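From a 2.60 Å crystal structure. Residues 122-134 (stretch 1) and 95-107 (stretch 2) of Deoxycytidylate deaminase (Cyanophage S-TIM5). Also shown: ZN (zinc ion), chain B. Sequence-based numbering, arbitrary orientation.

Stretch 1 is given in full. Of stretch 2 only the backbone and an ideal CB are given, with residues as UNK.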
ATOM      1  N   THR A 122     -35.641   4.198   1.681  1.00 75.17           N
ATOM      2  CA  THR A 122     -35.299   5.168   2.716  1.00 73.15           C
ATOM      3  C   THR A 122     -34.904   4.493   4.026  1.00 75.53           C
ATOM      4  O   THR A 122     -34.542   5.158   4.990  1.00 77.17           O
ATOM      5  CB  THR A 122     -36.444   6.151   2.977  1.00 81.06           C
ATOM      6  OG1 THR A 122     -35.922   7.483   3.022  1.00 80.75           O
ATOM      7  CG2 THR A 122     -37.118   5.839   4.298  1.00 71.62           C
ATOM      8  N   ASP A 123     -34.983   3.171   4.050  1.00 74.09           N
ATOM      9  CA  ASP A 123     -34.437   2.359   5.124  1.00 73.75           C
ATOM     10  C   ASP A 123     -32.914   2.410   5.167  1.00 66.09           C
ATOM     11  O   ASP A 123     -32.323   2.458   6.238  1.00 70.71           O
ATOM     12  CB  ASP A 123     -34.916   0.915   4.992  1.00 75.84           C
ATOM     13  CG  ASP A 123     -36.422   0.787   5.095  1.00 88.88           C
ATOM     14  OD1 ASP A 123     -37.060   1.687   5.675  1.00 89.46           O
ATOM     15  OD2 ASP A 123     -36.973  -0.215   4.597  1.00 89.28           O
ATOM     16  N   GLY A 124     -32.280   2.388   4.001  1.00 64.97           N
ATOM     17  CA  GLY A 124     -30.835   2.438   3.932  1.00 63.99           C
ATOM     18  C   GLY A 124     -30.351   3.634   4.718  1.00 60.67           C
ATOM     19  O   GLY A 124     -29.410   3.554   5.498  1.00 56.53           O
ATOM     20  N   ILE A 125     -31.044   4.745   4.521  1.00 60.67           N
ATOM     21  CA  ILE A 125     -30.697   6.019   5.121  1.00 56.85           C
ATOM     22  C   ILE A 125     -30.698   6.032   6.653  1.00 60.75           C
ATOM     23  O   ILE A 125     -29.760   6.529   7.272  1.00 50.82           O
ATOM     24  CB  ILE A 125     -31.648   7.107   4.612  1.00 63.22           C
ATOM     25  CG1 ILE A 125     -31.575   7.180   3.093  1.00 61.14           C
ATOM     26  CG2 ILE A 125     -31.313   8.451   5.238  1.00 49.94           C
ATOM     27  CD1 ILE A 125     -30.209   7.548   2.599  1.00 56.42           C
ATOM     28  N   ASP A 126     -31.746   5.504   7.273  1.00 72.09           N
ATOM     29  CA  ASP A 126     -31.817   5.565   8.729  1.00 76.04           C
ATOM     30  C   ASP A 126     -30.840   4.573   9.361  1.00 77.61           C
ATOM     31  O   ASP A 126     -30.271   4.825  10.427  1.00 77.08           O
ATOM     32  CB  ASP A 126     -33.256   5.395   9.246  1.00 78.44           C
ATOM     33  CG  ASP A 126     -33.723   3.955   9.230  1.00 98.77           C
ATOM     34  OD1 ASP A 126     -33.333   3.232   8.292  1.00 96.65           O
ATOM     35  OD2 ASP A 126     -34.474   3.544  10.152  1.00 99.05           O
ATOM     36  N   VAL A 127     -30.609   3.458   8.680  1.00 59.92           N
ATOM     37  CA  VAL A 127     -29.632   2.514   9.181  1.00 59.04           C
ATOM     38  C   VAL A 127     -28.219   3.078   9.154  1.00 52.65           C
ATOM     39  O   VAL A 127     -27.475   2.934  10.124  1.00 55.56           O
ATOM     40  CB  VAL A 127     -29.726   1.169   8.469  1.00 66.84           C
ATOM     41  CG1 VAL A 127     -28.346   0.568   8.273  1.00 61.18           C
ATOM     42  CG2 VAL A 127     -30.609   0.243   9.296  1.00 67.24           C
ATOM     43  N   LEU A 128     -27.858   3.738   8.061  1.00 52.01           N
ATOM     44  CA  LEU A 128     -26.573   4.415   7.993  1.00 49.89           C
ATOM     45  C   LEU A 128     -26.415   5.339   9.204  1.00 53.52           C
ATOM     46  O   LEU A 128     -25.326   5.461   9.777  1.00 50.89           O
ATOM     47  CB  LEU A 128     -26.451   5.216   6.693  1.00 46.35           C
ATOM     48  CG  LEU A 128     -26.240   4.505   5.350  1.00 45.59           C
ATOM     49  CD1 LEU A 128     -26.707   5.380   4.214  1.00 44.16           C
ATOM     50  CD2 LEU A 128     -24.787   4.142   5.116  1.00 44.30           C
ATOM     51  N   GLN A 129     -27.511   5.968   9.610  1.00 55.71           N
ATOM     52  CA  GLN A 129     -27.442   6.940  10.691  1.00 57.53           C
ATOM     53  C   GLN A 129     -27.377   6.263  12.044  1.00 56.63           C
ATOM     54  O   GLN A 129     -26.617   6.685  12.927  1.00 54.42           O
ATOM     55  CB  GLN A 129     -28.587   7.941  10.596  1.00 61.37           C
ATOM     56  CG  GLN A 129     -28.289   9.016   9.554  1.00 65.14           C
ATOM     57  CD  GLN A 129     -29.310  10.138   9.518  1.00 64.11           C
ATOM     58  OE1 GLN A 129     -28.946  11.318   9.498  1.00 64.51           O
ATOM     59  NE2 GLN A 129     -30.592   9.779   9.489  1.00 58.40           N
ATOM     60  N   GLN A 130     -28.158   5.196  12.184  1.00 61.35           N
ATOM     61  CA  GLN A 130     -28.078   4.322  13.347  1.00 63.78           C
ATOM     62  C   GLN A 130     -26.639   3.910  13.573  1.00 67.48           C
ATOM     63  O   GLN A 130     -26.139   3.947  14.698  1.00 71.87           O
ATOM     64  CB  GLN A 130     -28.904   3.057  13.131  1.00 67.78           C
ATOM     65  CG  GLN A 130     -30.409   3.225  13.223  1.00 74.00           C
ATOM     66  CD  GLN A 130     -31.127   1.885  13.114  1.00 90.32           C
ATOM     67  OE1 GLN A 130     -30.617   0.858  13.571  1.00 90.24           O
ATOM     68  NE2 GLN A 130     -32.306   1.887  12.489  1.00 87.18           N
ATOM     69  N   LEU A 131     -25.976   3.541  12.475  1.00 65.48           N
ATOM     70  CA  LEU A 131     -24.626   2.976  12.517  1.00 57.04           C
ATOM     71  C   LEU A 131     -23.500   4.008  12.538  1.00 47.27           C
ATOM     72  O   LEU A 131     -22.328   3.638  12.512  1.00 48.91           O
ATOM     73  CB  LEU A 131     -24.428   1.992  11.361  1.00 52.00           C
ATOM     74  CG  LEU A 131     -25.276   0.725  11.477  1.00 54.40           C
ATOM     75  CD1 LEU A 131     -25.121  -0.171  10.263  1.00 43.54           C
ATOM     76  CD2 LEU A 131     -24.918  -0.021  12.747  1.00 56.21           C
ATOM     77  N   GLY A 132     -23.843   5.292  12.581  1.00 49.15           N
ATOM     78  CA  GLY A 132     -22.835   6.320  12.783  1.00 49.97           C
ATOM     79  C   GLY A 132     -22.230   6.915  11.532  1.00 50.79           C
ATOM     80  O   GLY A 132     -21.294   7.705  11.606  1.00 50.40           O
ATOM     81  N   VAL A 133     -22.764   6.534  10.378  1.00 45.89           N
ATOM     82  CA  VAL A 133     -22.413   7.183   9.134  1.00 41.00           C
ATOM     83  C   VAL A 133     -23.254   8.452   9.028  1.00 39.38           C
ATOM     84  O   VAL A 133     -24.453   8.418   9.260  1.00 46.19           O
ATOM     85  CB  VAL A 133     -22.710   6.257   7.918  1.00 46.09           C
ATOM     86  CG1 VAL A 133     -22.206   6.866   6.637  1.00 32.39           C
ATOM     87  CG2 VAL A 133     -22.092   4.887   8.125  1.00 43.07           C
ATOM     88  N   GLU A 134     -22.623   9.566   8.692  1.00 40.68           N
ATOM     89  CA  GLU A 134     -23.344  10.797   8.415  1.00 43.03           C
ATOM     90  C   GLU A 134     -23.961  10.782   7.024  1.00 40.65           C
ATOM     91  O   GLU A 134     -23.467  10.100   6.117  1.00 35.49           O
ATOM     92  CB  GLU A 134     -22.430  12.001   8.588  1.00 35.65           C
ATOM     93  CG  GLU A 134     -21.765  12.005   9.951  1.00 45.09           C
ATOM     94  CD  GLU A 134     -22.755  12.044  11.126  1.00 53.12           C
ATOM     95  OE1 GLU A 134     -22.401  11.528  12.211  1.00 57.71           O
ATOM     96  OE2 GLU A 134     -23.873  12.595  10.974  1.00 55.29           O
ATOM     97  N   UNK A  95     -27.816   8.393  -5.883  1.00 29.29           N
ATOM     98  CA  UNK A  95     -28.979   7.947  -5.142  1.00 31.31           C
ATOM     99  C   UNK A  95     -28.675   7.533  -3.723  1.00 36.44           C
ATOM    100  O   UNK A  95     -27.582   7.073  -3.434  1.00 38.45           O
ATOM    101  CB  UNK A  95     -29.640   6.779  -5.877  1.00 31.31           C
ATOM    102  N   UNK A  96     -29.652   7.747  -2.847  1.00 41.94           N
ATOM    103  CA  UNK A  96     -29.703   7.134  -1.530  1.00 42.43           C
ATOM    104  C   UNK A  96     -29.448   5.635  -1.718  1.00 44.31           C
ATOM    105  O   UNK A  96     -29.933   5.055  -2.682  1.00 51.28           O
ATOM    106  CB  UNK A  96     -31.042   7.397  -0.839  1.00 42.43           C
ATOM    107  N   UNK A  97     -28.629   5.016  -0.846  1.00 45.27           N
ATOM    108  CA  UNK A  97     -28.344   3.587  -1.023  1.00 50.13           C
ATOM    109  C   UNK A  97     -29.371   2.627  -0.426  1.00 47.51           C
ATOM    110  O   UNK A  97     -30.027   2.935   0.559  1.00 53.72           O
ATOM    111  CB  UNK A  97     -26.978   3.276  -0.408  1.00 50.13           C
ATOM    112  N   UNK A  98     -29.484   1.460  -1.048  1.00 48.03           N
ATOM    113  CA  UNK A  98     -30.358   0.386  -0.586  1.00 53.79           C
ATOM    114  C   UNK A  98     -29.859  -0.152   0.748  1.00 51.66           C
ATOM    115  O   UNK A  98     -28.764   0.196   1.175  1.00 50.29           O
ATOM    116  CB  UNK A  98     -30.434  -0.737  -1.622  1.00 53.79           C
ATOM    117  N   UNK A  99     -30.664  -0.985   1.430  1.00 56.31           N
ATOM    118  CA  UNK A  99     -30.174  -1.560   2.685  1.00 52.98           C
ATOM    119  C   UNK A  99     -28.908  -2.419   2.545  1.00 49.44           C
ATOM    120  O   UNK A  99     -28.096  -2.391   3.464  1.00 47.72           O
ATOM    121  CB  UNK A  99     -31.283  -2.409   3.310  1.00 52.98           C
ATOM    122  N   UNK A 100     -28.743  -3.146   1.437  1.00 55.84           N
ATOM    123  CA  UNK A 100     -27.582  -4.024   1.247  1.00 58.60           C
ATOM    124  C   UNK A 100     -26.282  -3.234   1.054  1.00 57.05           C
ATOM    125  O   UNK A 100     -25.208  -3.650   1.497  1.00 52.54           O
ATOM    126  CB  UNK A 100     -27.812  -4.938   0.042  1.00 58.60           C
ATOM    127  N   UNK A 101     -26.382  -2.099   0.378  1.00 47.57           N
ATOM    128  CA  UNK A 101     -25.227  -1.250   0.230  1.00 43.56           C
ATOM    129  C   UNK A 101     -24.945  -0.541   1.551  1.00 43.57           C
ATOM    130  O   UNK A 101     -23.802  -0.432   1.977  1.00 40.72           O
ATOM    131  CB  UNK A 101     -25.437  -0.242  -0.901  1.00 43.56           C
ATOM    132  N   UNK A 102     -25.995  -0.102   2.226  1.00 44.66           N
ATOM    133  CA  UNK A 102     -25.847   0.539   3.528  1.00 41.77           C
ATOM    134  C   UNK A 102     -25.067  -0.261   4.584  1.00 41.28           C
ATOM    135  O   UNK A 102     -24.204   0.299   5.249  1.00 43.69           O
ATOM    136  CB  UNK A 102     -27.241   0.847   4.079  1.00 41.77           C
ATOM    137  N   UNK A 103     -25.362  -1.553   4.730  1.00 37.68           N
ATOM    138  CA  UNK A 103     -24.642  -2.429   5.655  1.00 36.78           C
ATOM    139  C   UNK A 103     -23.150  -2.370   5.406  1.00 35.58           C
ATOM    140  O   UNK A 103     -22.341  -2.399   6.340  1.00 31.72           O
ATOM    141  CB  UNK A 103     -25.136  -3.871   5.528  1.00 36.78           C
ATOM    142  N   UNK A 104     -22.798  -2.350   4.125  1.00 41.23           N
ATOM    143  CA  UNK A 104     -21.417  -2.522   3.713  1.00 40.62           C
ATOM    144  C   UNK A 104     -20.653  -1.223   3.842  1.00 36.30           C
ATOM    145  O   UNK A 104     -19.506  -1.197   4.307  1.00 31.72           O
ATOM    146  CB  UNK A 104     -21.344  -3.039   2.275  1.00 40.62           C
ATOM    147  N   UNK A 105     -21.316  -0.154   3.429  1.00 36.39           N
ATOM    148  CA  UNK A 105     -20.822   1.192   3.603  1.00 31.98           C
ATOM    149  C   UNK A 105     -20.483   1.457   5.077  1.00 31.46           C
ATOM    150  O   UNK A 105     -19.417   1.996   5.385  1.00 32.11           O
ATOM    151  CB  UNK A 105     -21.853   2.202   3.095  1.00 31.98           C
ATOM    152  N   UNK A 106     -21.366   1.060   5.990  1.00 31.96           N
ATOM    153  CA  UNK A 106     -21.126   1.318   7.414  1.00 33.93           C
ATOM    154  C   UNK A 106     -19.969   0.490   7.953  1.00 36.55           C
ATOM    155  O   UNK A 106     -19.110   0.983   8.695  1.00 37.38           O
ATOM    156  CB  UNK A 106     -22.390   1.026   8.225  1.00 33.93           C
ATOM    157  N   UNK A 107     -19.962  -0.781   7.583  1.00 40.98           N
ATOM    158  CA  UNK A 107     -18.916  -1.685   8.000  1.00 39.02           C
ATOM    159  C   UNK A 107     -17.561  -1.302   7.382  1.00 41.81           C
ATOM    160  O   UNK A 107     -16.502  -1.633   7.921  1.00 42.67           O
ATOM    161  CB  UNK A 107     -19.289  -3.120   7.622  1.00 39.02           C
TER
HETATM  162 ZN    ZN B 201     -27.696  -0.867  -3.172  1.00 54.55          ZN

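Helices 123-130 and 99-107 run nearly parallel, 18° between their directions and 8.4 Å apart at closest approach.

Position 95 has nothing of stretch 1 within 5.5 Å of its ideal CB and admits many residues; it is His 95. At 96 the CB points toward stretch 1 and lies 3.5 Å from Ile 125 CD1, so a short side chain suits. Ser 96 OG lies 3.3 Å from Ile 125 CD1.

Position 97 has phi -84, which proline tolerates, and its sideways CB lies 5.1 Å from Leu 128 CD1, leaving room for a modest apolar group. Pro 97 fills it, its CG 3.7 Å from Leu 128 CD1. Its carbonyl O receives a CA-H...O contact from Gly 124 CA (3.5 Å, 169° at H); a CB on Gly 124 would lie 2.0 Å from this O, a clash.

At 98 the CB points away from stretch 1, just before the helix and on the zinc side, favouring a metal ligand or a cap such as Cys, Asp or Ser. Cys 98 does both: SG binds zinc at 2.2 Å and accepts from the backbone N of residue 101 at 3.4 Å.

Position 99, in the first helical turn with phi -61, suits proline among others. Pro 99 CG lies 4.3 Å from Asp 123 CB. Position 100 faces no part of stretch 1, so polar residues are plausible; Asp 100 is deposited there. At 101 the zinc again argues for Cys or His, and Cys 101 SG binds it at 2.3 Å.

Position 102 points toward stretch 1, its ideal CB 3.7 Å from Gly 124 O and 4.0 Å from Leu 128 CG. Small residues (Gly, Ala, Ser) fit best. Ser 102 turns OG (chi1 m) back to donate to Cys 98 O at 2.9 Å, while the same OG packs 3.2 Å from Gly 124 CA.

Positions 103 and 104 lack nearby atoms of stretch 1 and stay open to many helix formers; they are Lys 103 and Met 104. Lys 103 NZ lies 3.8 Å from Asp 100 OD1, a long salt bridge. At 105 the CB points toward stretch 1, 4.1 Å from Leu 128 CD2, inviting a branched aliphatic; Ile 105 CG2 meets Leu 128 CD2 at 3.8 Å.

Position 106 has its ideal CB 3.6 Å from Leu 131 CD1 and 3.9 Å from Val 133 CG2, so a small residue is favoured, and Ala 106 fits there. Position 107 points away, where polar residues are reasonable; it is Gln 107, hydrogen-bonded elsewhere in the structure.

Stretch 2 95-107: HSPCPDCSKMIAQ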
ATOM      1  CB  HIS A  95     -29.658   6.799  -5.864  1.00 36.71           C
ATOM      2  CG  HIS A  95     -30.249   7.191  -7.181  1.00 43.11           C
ATOM      3  ND1 HIS A  95     -29.472   7.485  -8.281  1.00 41.49           N
ATOM      4  CD2 HIS A  95     -31.532   7.371  -7.556  1.00 44.21           C
ATOM      5  CE1 HIS A  95     -30.260   7.812  -9.289  1.00 40.79           C
ATOM      6  NE2 HIS A  95     -31.513   7.744  -8.883  1.00 43.56           N
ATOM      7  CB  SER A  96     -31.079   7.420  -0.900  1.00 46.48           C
ATOM      8  OG  SER A  96     -31.584   6.348  -0.111  1.00 58.27           O
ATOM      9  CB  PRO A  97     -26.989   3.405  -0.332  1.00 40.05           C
ATOM     10  CG  PRO A  97     -26.923   4.492   0.634  1.00 39.92           C
ATOM     11  CD  PRO A  97     -27.641   5.655   0.033  1.00 44.14           C
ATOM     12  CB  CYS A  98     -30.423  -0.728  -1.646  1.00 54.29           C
ATOM     13  SG  CYS A  98     -28.997  -1.852  -1.722  1.00 48.66           S
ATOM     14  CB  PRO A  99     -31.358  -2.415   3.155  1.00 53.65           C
ATOM     15  CG  PRO A  99     -32.532  -1.728   2.604  1.00 55.80           C
ATOM     16  CD  PRO A  99     -32.103  -1.261   1.246  1.00 56.99           C
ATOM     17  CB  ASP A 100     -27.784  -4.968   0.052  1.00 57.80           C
ATOM     18  CG  ASP A 100     -29.080  -5.783   0.145  1.00 82.83           C
ATOM     19  OD1 ASP A 100     -29.497  -6.126   1.287  1.00 79.72           O
ATOM     20  OD2 ASP A 100     -29.678  -6.075  -0.929  1.00 87.49           O
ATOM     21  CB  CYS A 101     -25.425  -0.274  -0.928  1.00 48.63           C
ATOM     22  SG  CYS A 101     -25.495  -1.100  -2.553  1.00 50.37           S
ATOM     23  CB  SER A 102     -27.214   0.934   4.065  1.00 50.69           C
ATOM     24  OG  SER A 102     -27.779   1.934   3.241  1.00 48.90           O
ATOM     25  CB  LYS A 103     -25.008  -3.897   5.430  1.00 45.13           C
ATOM     26  CG  LYS A 103     -26.438  -4.299   5.582  1.00 54.15           C
ATOM     27  CD  LYS A 103     -26.602  -5.813   5.316  1.00 56.38           C
ATOM     28  CE  LYS A 103     -26.093  -6.238   3.949  1.00 46.59           C
ATOM     29  NZ  LYS A 103     -26.705  -7.522   3.510  1.00 47.88           N
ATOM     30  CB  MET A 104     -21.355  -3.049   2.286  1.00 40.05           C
ATOM     31  CG  MET A 104     -21.929  -4.449   2.147  1.00 42.66           C
ATOM     32  SD  MET A 104     -21.342  -5.295   0.666  1.00 47.35           S
ATOM     33  CE  MET A 104     -22.499  -4.692  -0.549  1.00 50.68           C
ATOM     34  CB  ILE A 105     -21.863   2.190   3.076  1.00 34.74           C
ATOM     35  CG1 ILE A 105     -22.056   1.986   1.579  1.00 33.08           C
ATOM     36  CG2 ILE A 105     -21.467   3.617   3.355  1.00 31.87           C
ATOM     37  CD1 ILE A 105     -23.317   2.605   1.039  1.00 30.50           C
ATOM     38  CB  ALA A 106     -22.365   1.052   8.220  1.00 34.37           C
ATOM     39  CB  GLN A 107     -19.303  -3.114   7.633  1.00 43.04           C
ATOM     40  CG  GLN A 107     -18.542  -4.176   8.392  1.00 50.16           C
ATOM     41  CD  GLN A 107     -18.968  -4.299   9.844  1.00 59.63           C
ATOM     42  OE1 GLN A 107     -18.725  -3.406  10.652  1.00 67.02           O
ATOM     43  NE2 GLN A 107     -19.593  -5.419  10.186  1.00 68.29           N
TER
HETATM   44  O   HOH W   1     -27.979   1.466  -3.859  1.00 61.98           O
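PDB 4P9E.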